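Local coordinates for protein glycoside Hydrolase (Bacteroides uniformis, PDB 5TA0) that probably hydrolyses agarose-type galactans as a glycoside hydrolase, binding neoagarooctaose in its cleft, at residues D78-L92 with K132-F145. Sequence-based numbering, arbitrary orientation.
Sequences DVYVGRETGMIKTVL and KYSNLILCNQFSPF. With GAL (beta-D-galactopyranose), chain C; AAL (3,6-anhydro-alpha-L-galactopyranose), chain B; SO4 (sulfate ion), chain F; EDO (1,2-ethanediol), chain S.
L92 of the helix and P144 of the loop meet tip to tip, CD2 of L92 lying 3.9 Å from CG of P144, while I88 lays CG2 near CD1 of L138. At the other end the rings of Y80 and Y133 meet obliquely, planes 43° apart. Between these groups strands 80-84 and 134-140 run parallel: I137 N bonds to G82 O at 2.9 Å, and a beta bulge shifts the register between V81 and R83, where a cis peptide precedes G82. R83, its CG anti to the backbone N (chi1 -179°), runs out extended and crosses I137 obliquely, its CD packing near I137 CG2, to reach the salt bridge with E199. Toward the glycan, Q141 NE2 donates both to T85 OG1 (2.9 Å) and to O4 of the galactose (3.0 Å). K89 crosses this amide at about a right angle, its NZ 2.8 Å from Q141 OE1 and above the carbonyl plane. A leucine at Q141 would probably leave K89 NZ without this acceptor and cost the galactose a hydrogen bond. Water 2 links T85 O to Q141 N. These are neighbouring strands of the parallel eight-stranded barrel sheet, whose C-terminal ends line the sugar-binding cleft, as in other barrel glycoside hydrolases.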
loop_
_atom_site.group_PDB
_atom_site.type_symbol
_atom_site.label_atom_id
_atom_site.label_comp_id
_atom_site.label_asym_id
_atom_site.label_seq_id
_atom_site.Cartn_x
_atom_site.Cartn_y
_atom_site.Cartn_z
ATOM N N ASP A 78 -16.149 -5.939 10.127
ATOM C CA ASP A 78 -16.071 -6.244 8.674
ATOM C C ASP A 78 -14.657 -5.991 8.147
ATOM O O ASP A 78 -14.404 -5.115 7.314
ATOM C CB ASP A 78 -17.112 -5.476 7.863
ATOM C CG ASP A 78 -17.283 -6.019 6.462
ATOM O OD1 ASP A 78 -17.457 -7.232 6.336
ATOM O OD2 ASP A 78 -17.311 -5.249 5.507
ATOM N N VAL A 79 -13.756 -6.819 8.661
ATOM C CA VAL A 79 -12.327 -6.704 8.413
ATOM C C VAL A 79 -11.841 -7.951 7.699
ATOM O O VAL A 79 -12.195 -9.055 8.096
ATOM C CB VAL A 79 -11.538 -6.499 9.719
ATOM C CG1 VAL A 79 -10.040 -6.389 9.448
ATOM C CG2 VAL A 79 -12.043 -5.269 10.461
ATOM N N TYR A 80 -10.994 -7.767 6.687
ATOM C CA TYR A 80 -10.568 -8.865 5.819
ATOM C C TYR A 80 -9.110 -9.280 6.081
ATOM O O TYR A 80 -8.339 -8.572 6.746
ATOM C CB TYR A 80 -10.816 -8.462 4.341
ATOM C CG TYR A 80 -12.303 -8.266 4.121
ATOM C CD1 TYR A 80 -12.969 -7.095 4.517
ATOM C CD2 TYR A 80 -13.072 -9.298 3.586
ATOM C CE1 TYR A 80 -14.357 -7.001 4.393
ATOM C CE2 TYR A 80 -14.453 -9.192 3.462
ATOM C CZ TYR A 80 -15.076 -8.057 3.873
ATOM O OH TYR A 80 -16.466 -7.969 3.780
ATOM N N VAL A 81 -8.755 -10.437 5.561
ATOM C CA VAL A 81 -7.402 -10.994 5.663
ATOM C C VAL A 81 -7.030 -11.521 4.278
ATOM O O VAL A 81 -7.918 -11.684 3.439
ATOM C CB VAL A 81 -7.291 -12.077 6.753
ATOM C CG1 VAL A 81 -7.595 -11.491 8.123
ATOM C CG2 VAL A 81 -8.203 -13.245 6.474
ATOM N N GLY A 82 -5.756 -11.797 3.992
ATOM C CA GLY A 82 -4.594 -11.641 4.880
ATOM C C GLY A 82 -3.335 -12.082 4.154
ATOM O O GLY A 82 -3.297 -12.148 2.923
ATOM N N ARG A 83 -2.301 -12.359 4.925
ATOM C CA ARG A 83 -0.993 -12.739 4.387
ATOM C C ARG A 83 -0.336 -13.653 5.382
ATOM O O ARG A 83 -0.537 -13.493 6.599
ATOM C CB ARG A 83 -0.128 -11.489 4.143
ATOM C CG ARG A 83 1.264 -11.725 3.563
ATOM C CD ARG A 83 1.794 -10.423 3.001
ATOM N NE ARG A 83 3.107 -10.485 2.352
ATOM C CZ ARG A 83 4.278 -10.228 2.929
ATOM N NH1 ARG A 83 5.377 -10.172 2.187
ATOM N NH2 ARG A 83 4.368 -9.988 4.217
ATOM N N GLU A 84 0.423 -14.643 4.900
ATOM C CA GLU A 84 1.054 -15.599 5.801
ATOM C C GLU A 84 2.284 -16.218 5.160
ATOM O O GLU A 84 2.240 -16.713 4.043
ATOM C CB GLU A 84 0.067 -16.701 6.222
ATOM C CG GLU A 84 0.211 -17.196 7.657
ATOM C CD GLU A 84 1.378 -18.123 7.901
ATOM O OE1 GLU A 84 2.037 -17.975 8.957
ATOM O OE2 GLU A 84 1.637 -19.023 7.093
ATOM N N THR A 85 3.376 -16.214 5.913
ATOM C CA THR A 85 4.664 -16.757 5.474
ATOM C C THR A 85 5.217 -17.846 6.373
ATOM O O THR A 85 6.163 -18.541 6.014
ATOM C CB THR A 85 5.730 -15.664 5.360
ATOM O OG1 THR A 85 6.143 -15.275 6.674
ATOM C CG2 THR A 85 5.235 -14.461 4.581
ATOM N N GLY A 86 4.671 -18.012 7.564
ATOM C CA GLY A 86 5.246 -18.927 8.536
ATOM C C GLY A 86 4.996 -20.396 8.273
ATOM O O GLY A 86 5.887 -21.216 8.520
ATOM N N MET A 87 3.819 -20.762 7.768
ATOM C CA MET A 87 3.552 -22.180 7.549
ATOM C C MET A 87 4.460 -22.723 6.453
ATOM O O MET A 87 5.073 -23.801 6.613
ATOM C CB MET A 87 2.089 -22.421 7.194
ATOM C CG MET A 87 1.765 -23.910 7.057
ATOM S SD MET A 87 0.062 -24.344 6.664
ATOM C CE MET A 87 -0.696 -24.131 8.243
ATOM N N ILE A 88 4.561 -22.005 5.342
ATOM C CA ILE A 88 5.416 -22.444 4.248
ATOM C C ILE A 88 6.892 -22.504 4.712
ATOM O O ILE A 88 7.633 -23.430 4.333
ATOM C CB ILE A 88 5.169 -21.650 2.944
ATOM C CG1 ILE A 88 5.861 -22.327 1.757
ATOM C CG2 ILE A 88 5.574 -20.179 3.071
ATOM C CD1 ILE A 88 5.493 -21.715 0.433
ATOM N N LYS A 89 7.322 -21.559 5.553
ATOM C CA LYS A 89 8.701 -21.607 6.062
ATOM C C LYS A 89 8.941 -22.855 6.887
ATOM O O LYS A 89 9.973 -23.497 6.738
ATOM C CB LYS A 89 8.987 -20.383 6.931
ATOM C CG LYS A 89 10.475 -20.224 7.224
ATOM C CD LYS A 89 10.716 -19.016 8.109
ATOM C CE LYS A 89 12.166 -18.616 8.179
ATOM N NZ LYS A 89 12.298 -17.620 9.285
ATOM N N THR A 90 8.008 -23.194 7.773
ATOM C CA THR A 90 8.158 -24.392 8.605
ATOM C C THR A 90 8.248 -25.655 7.760
ATOM O O THR A 90 9.085 -26.538 8.026
ATOM C CB THR A 90 7.045 -24.480 9.656
ATOM O OG1 THR A 90 7.119 -23.318 10.507
ATOM C CG2 THR A 90 7.184 -25.713 10.501
ATOM N N VAL A 91 7.446 -25.738 6.713
ATOM C CA VAL A 91 7.530 -26.899 5.835
ATOM C C VAL A 91 8.876 -26.922 5.123
ATOM O O VAL A 91 9.557 -27.948 5.123
ATOM C CB VAL A 91 6.355 -26.949 4.843
ATOM C CG1 VAL A 91 6.593 -28.031 3.789
ATOM C CG2 VAL A 91 5.051 -27.168 5.604
ATOM N N LEU A 92 9.307 -25.803 4.527
ATOM C CA LEU A 92 10.614 -25.774 3.883
ATOM C C LEU A 92 11.773 -26.132 4.801
ATOM O O LEU A 92 12.689 -26.856 4.406
ATOM C CB LEU A 92 10.884 -24.395 3.249
ATOM C CG LEU A 92 12.206 -24.254 2.496
ATOM C CD1 LEU A 92 12.349 -25.292 1.386
ATOM C CD2 LEU A 92 12.305 -22.848 1.917
ATOM N N LYS A 132 -15.068 -16.513 3.670
ATOM C CA LYS A 132 -15.552 -15.378 2.882
ATOM C C LYS A 132 -14.844 -14.039 3.183
ATOM O O LYS A 132 -14.974 -13.094 2.402
ATOM C CB LYS A 132 -17.079 -15.219 3.014
ATOM C CG LYS A 132 -17.570 -14.849 4.389
ATOM C CD LYS A 132 -19.092 -14.779 4.431
ATOM C CE LYS A 132 -19.547 -14.348 5.793
ATOM N NZ LYS A 132 -21.028 -14.513 5.896
ATOM N N TYR A 133 -14.132 -13.972 4.324
ATOM C CA TYR A 133 -13.335 -12.796 4.664
ATOM C C TYR A 133 -11.853 -12.892 4.251
ATOM O O TYR A 133 -11.086 -11.979 4.511
ATOM C CB TYR A 133 -13.409 -12.526 6.176
ATOM C CG TYR A 133 -14.789 -12.169 6.678
ATOM C CD1 TYR A 133 -15.231 -10.866 6.643
ATOM C CD2 TYR A 133 -15.630 -13.135 7.210
ATOM C CE1 TYR A 133 -16.490 -10.506 7.108
ATOM C CE2 TYR A 133 -16.891 -12.798 7.700
ATOM C CZ TYR A 133 -17.315 -11.483 7.633
ATOM O OH TYR A 133 -18.552 -11.133 8.118
ATOM N N SER A 134 -11.454 -13.975 3.600
ATOM C CA SER A 134 -10.051 -14.279 3.377
ATOM C C SER A 134 -9.699 -14.369 1.904
ATOM O O SER A 134 -10.339 -15.113 1.132
ATOM C CB SER A 134 -9.741 -15.600 4.064
ATOM O OG SER A 134 -8.359 -15.926 3.926
ATOM N N ASN A 135 -8.677 -13.612 1.513
ATOM C CA ASN A 135 -8.052 -13.728 0.204
ATOM C C ASN A 135 -6.558 -13.690 0.472
ATOM O O ASN A 135 -5.976 -12.637 0.752
ATOM C CB ASN A 135 -8.495 -12.595 -0.700
ATOM C CG ASN A 135 -8.027 -12.751 -2.141
ATOM O OD1 ASN A 135 -7.408 -13.746 -2.487
ATOM N ND2 ASN A 135 -8.336 -11.786 -2.978
ATOM N N LEU A 136 -5.937 -14.847 0.487
ATOM C CA LEU A 136 -4.577 -14.950 1.005
ATOM C C LEU A 136 -3.510 -14.476 0.056
ATOM O O LEU A 136 -3.475 -14.870 -1.124
ATOM C CB LEU A 136 -4.267 -16.394 1.418
ATOM C CG LEU A 136 -2.924 -16.662 2.090
ATOM C CD1 LEU A 136 -2.895 -15.997 3.444
ATOM C CD2 LEU A 136 -2.665 -18.164 2.183
ATOM N N ILE A 137 -2.605 -13.657 0.599
ATOM C CA ILE A 137 -1.302 -13.400 -0.005
ATOM C C ILE A 137 -0.310 -14.375 0.607
ATOM O O ILE A 137 -0.043 -14.347 1.797
ATOM C CB ILE A 137 -0.807 -11.947 0.256
ATOM C CG1 ILE A 137 -1.878 -10.923 -0.144
ATOM C CG2 ILE A 137 0.522 -11.702 -0.449
ATOM C CD1 ILE A 137 -1.568 -9.518 0.322
ATOM N N LEU A 138 0.232 -15.251 -0.233
ATOM C CA LEU A 138 1.292 -16.174 0.162
ATOM C C LEU A 138 2.648 -15.593 -0.265
ATOM O O LEU A 138 2.762 -14.989 -1.315
ATOM C CB LEU A 138 1.030 -17.535 -0.500
ATOM C CG LEU A 138 1.966 -18.684 -0.107
ATOM C CD1 LEU A 138 1.971 -18.956 1.399
ATOM C CD2 LEU A 138 1.584 -19.971 -0.843
ATOM N N CYS A 139 3.660 -15.766 0.586
ATOM C CA CYS A 139 5.013 -15.320 0.284
ATOM C C CYS A 139 6.002 -16.157 1.046
ATOM O O CYS A 139 5.687 -16.665 2.144
ATOM C CB CYS A 139 5.157 -13.844 0.676
ATOM S SG CYS A 139 6.705 -13.033 0.203
ATOM N N ASN A 140 7.204 -16.305 0.493
ATOM C CA ASN A 140 8.328 -16.908 1.219
ATOM C C ASN A 140 9.142 -15.830 1.921
ATOM O O ASN A 140 9.535 -14.826 1.297
ATOM C CB ASN A 140 9.258 -17.638 0.251
ATOM C CG ASN A 140 8.614 -18.841 -0.363
ATOM O OD1 ASN A 140 8.477 -19.878 0.287
ATOM N ND2 ASN A 140 8.139 -18.685 -1.599
ATOM N N GLN A 141 9.481 -16.066 3.189
ATOM C CA GLN A 141 10.579 -15.305 3.803
ATOM C C GLN A 141 11.882 -15.601 3.051
ATOM O O GLN A 141 12.005 -16.597 2.338
ATOM C CB GLN A 141 10.713 -15.665 5.270
ATOM C CG GLN A 141 9.544 -15.200 6.105
ATOM C CD GLN A 141 9.637 -15.651 7.537
ATOM O OE1 GLN A 141 10.729 -15.616 8.163
ATOM N NE2 GLN A 141 8.523 -16.124 8.072
ATOM N N PHE A 142 12.820 -14.673 3.153
ATOM C CA PHE A 142 14.041 -14.741 2.382
ATOM C C PHE A 142 14.803 -16.067 2.527
ATOM O O PHE A 142 15.256 -16.635 1.524
ATOM C CB PHE A 142 14.970 -13.579 2.729
ATOM C CG PHE A 142 16.224 -13.567 1.897
ATOM C CD1 PHE A 142 17.427 -14.094 2.385
ATOM C CD2 PHE A 142 16.192 -13.116 0.592
ATOM C CE1 PHE A 142 18.555 -14.123 1.585
ATOM C CE2 PHE A 142 17.314 -13.153 -0.205
ATOM C CZ PHE A 142 18.496 -13.641 0.302
ATOM N N SER A 143 14.935 -16.552 3.759
ATOM C CA SER A 143 15.776 -17.711 4.068
ATOM C C SER A 143 14.921 -18.837 4.607
ATOM O O SER A 143 14.041 -18.578 5.409
ATOM C CB SER A 143 16.785 -17.300 5.132
ATOM O OG SER A 143 17.702 -18.337 5.386
ATOM N N PRO A 144 15.148 -20.096 4.205
ATOM C CA PRO A 144 16.206 -20.545 3.313
ATOM C C PRO A 144 15.784 -20.640 1.837
ATOM O O PRO A 144 16.468 -21.243 1.032
ATOM C CB PRO A 144 16.546 -21.920 3.908
ATOM C CG PRO A 144 15.239 -22.412 4.405
ATOM C CD PRO A 144 14.454 -21.222 4.858
ATOM N N PHE A 145 14.664 -20.014 1.478
ATOM C CA PHE A 145 14.108 -20.086 0.110
ATOM C C PHE A 145 15.072 -19.566 -0.958
ATOM O O PHE A 145 15.183 -20.171 -2.033
ATOM C CB PHE A 145 12.768 -19.318 0.061
ATOM C CG PHE A 145 12.039 -19.421 -1.260
ATOM C CD1 PHE A 145 11.472 -20.609 -1.668
ATOM C CD2 PHE A 145 11.931 -18.327 -2.084
ATOM C CE1 PHE A 145 10.771 -20.696 -2.865
ATOM C CE2 PHE A 145 11.231 -18.415 -3.287
ATOM C CZ PHE A 145 10.661 -19.598 -3.677
HETATM C C1 GAL C . 6.577 -14.406 10.580
HETATM C C2 GAL C . 5.747 -15.690 10.669
HETATM C C3 GAL C . 6.154 -16.563 11.862
HETATM C C4 GAL C . 7.667 -16.742 11.888
HETATM C C5 GAL C . 8.340 -15.372 11.853
HETATM C C6 GAL C . 9.865 -15.448 11.887
HETATM O O2 GAL C . 4.376 -15.305 10.768
HETATM O O3 GAL C . 5.455 -17.821 11.827
HETATM O O4 GAL C . 8.091 -17.473 10.726
HETATM O O5 GAL C . 7.969 -14.682 10.649
HETATM O O6 GAL C . 10.433 -14.127 11.817
HETATM C C1 AAL B . 7.668 -9.959 8.129
HETATM C C2 AAL B . 7.866 -11.185 7.214
HETATM C C3 AAL B . 6.921 -12.321 7.569
HETATM C C4 AAL B . 7.018 -12.616 9.049
HETATM C C5 AAL B . 6.334 -11.403 9.595
HETATM C C6 AAL B . 5.154 -11.279 8.684
HETATM O O2 AAL B . 9.200 -11.694 7.321
HETATM O O3 AAL B . 5.578 -11.844 7.438
HETATM O O4 AAL B . 6.224 -13.783 9.347
HETATM O O5 AAL B . 7.154 -10.242 9.434
HETATM S S SO4 F . 10.298 -24.620 12.573
HETATM O O1 SO4 F . 10.724 -24.269 11.196
HETATM O O2 SO4 F . 8.933 -24.061 12.780
HETATM O O3 SO4 F . 10.283 -26.075 12.772
HETATM O O4 SO4 F . 11.260 -24.023 13.551
HETATM C C1 EDO S . -8.166 -8.171 -3.461
HETATM O O1 EDO S . -9.177 -8.837 -4.233
HETATM C C2 EDO S . -8.658 -8.041 -2.041
HETATM O O2 EDO S . -9.255 -9.232 -1.554
HETATM O O HOH W 1 -19.029 -8.504 8.432
HETATM O O HOH W 2 8.426 -18.279 4.417
#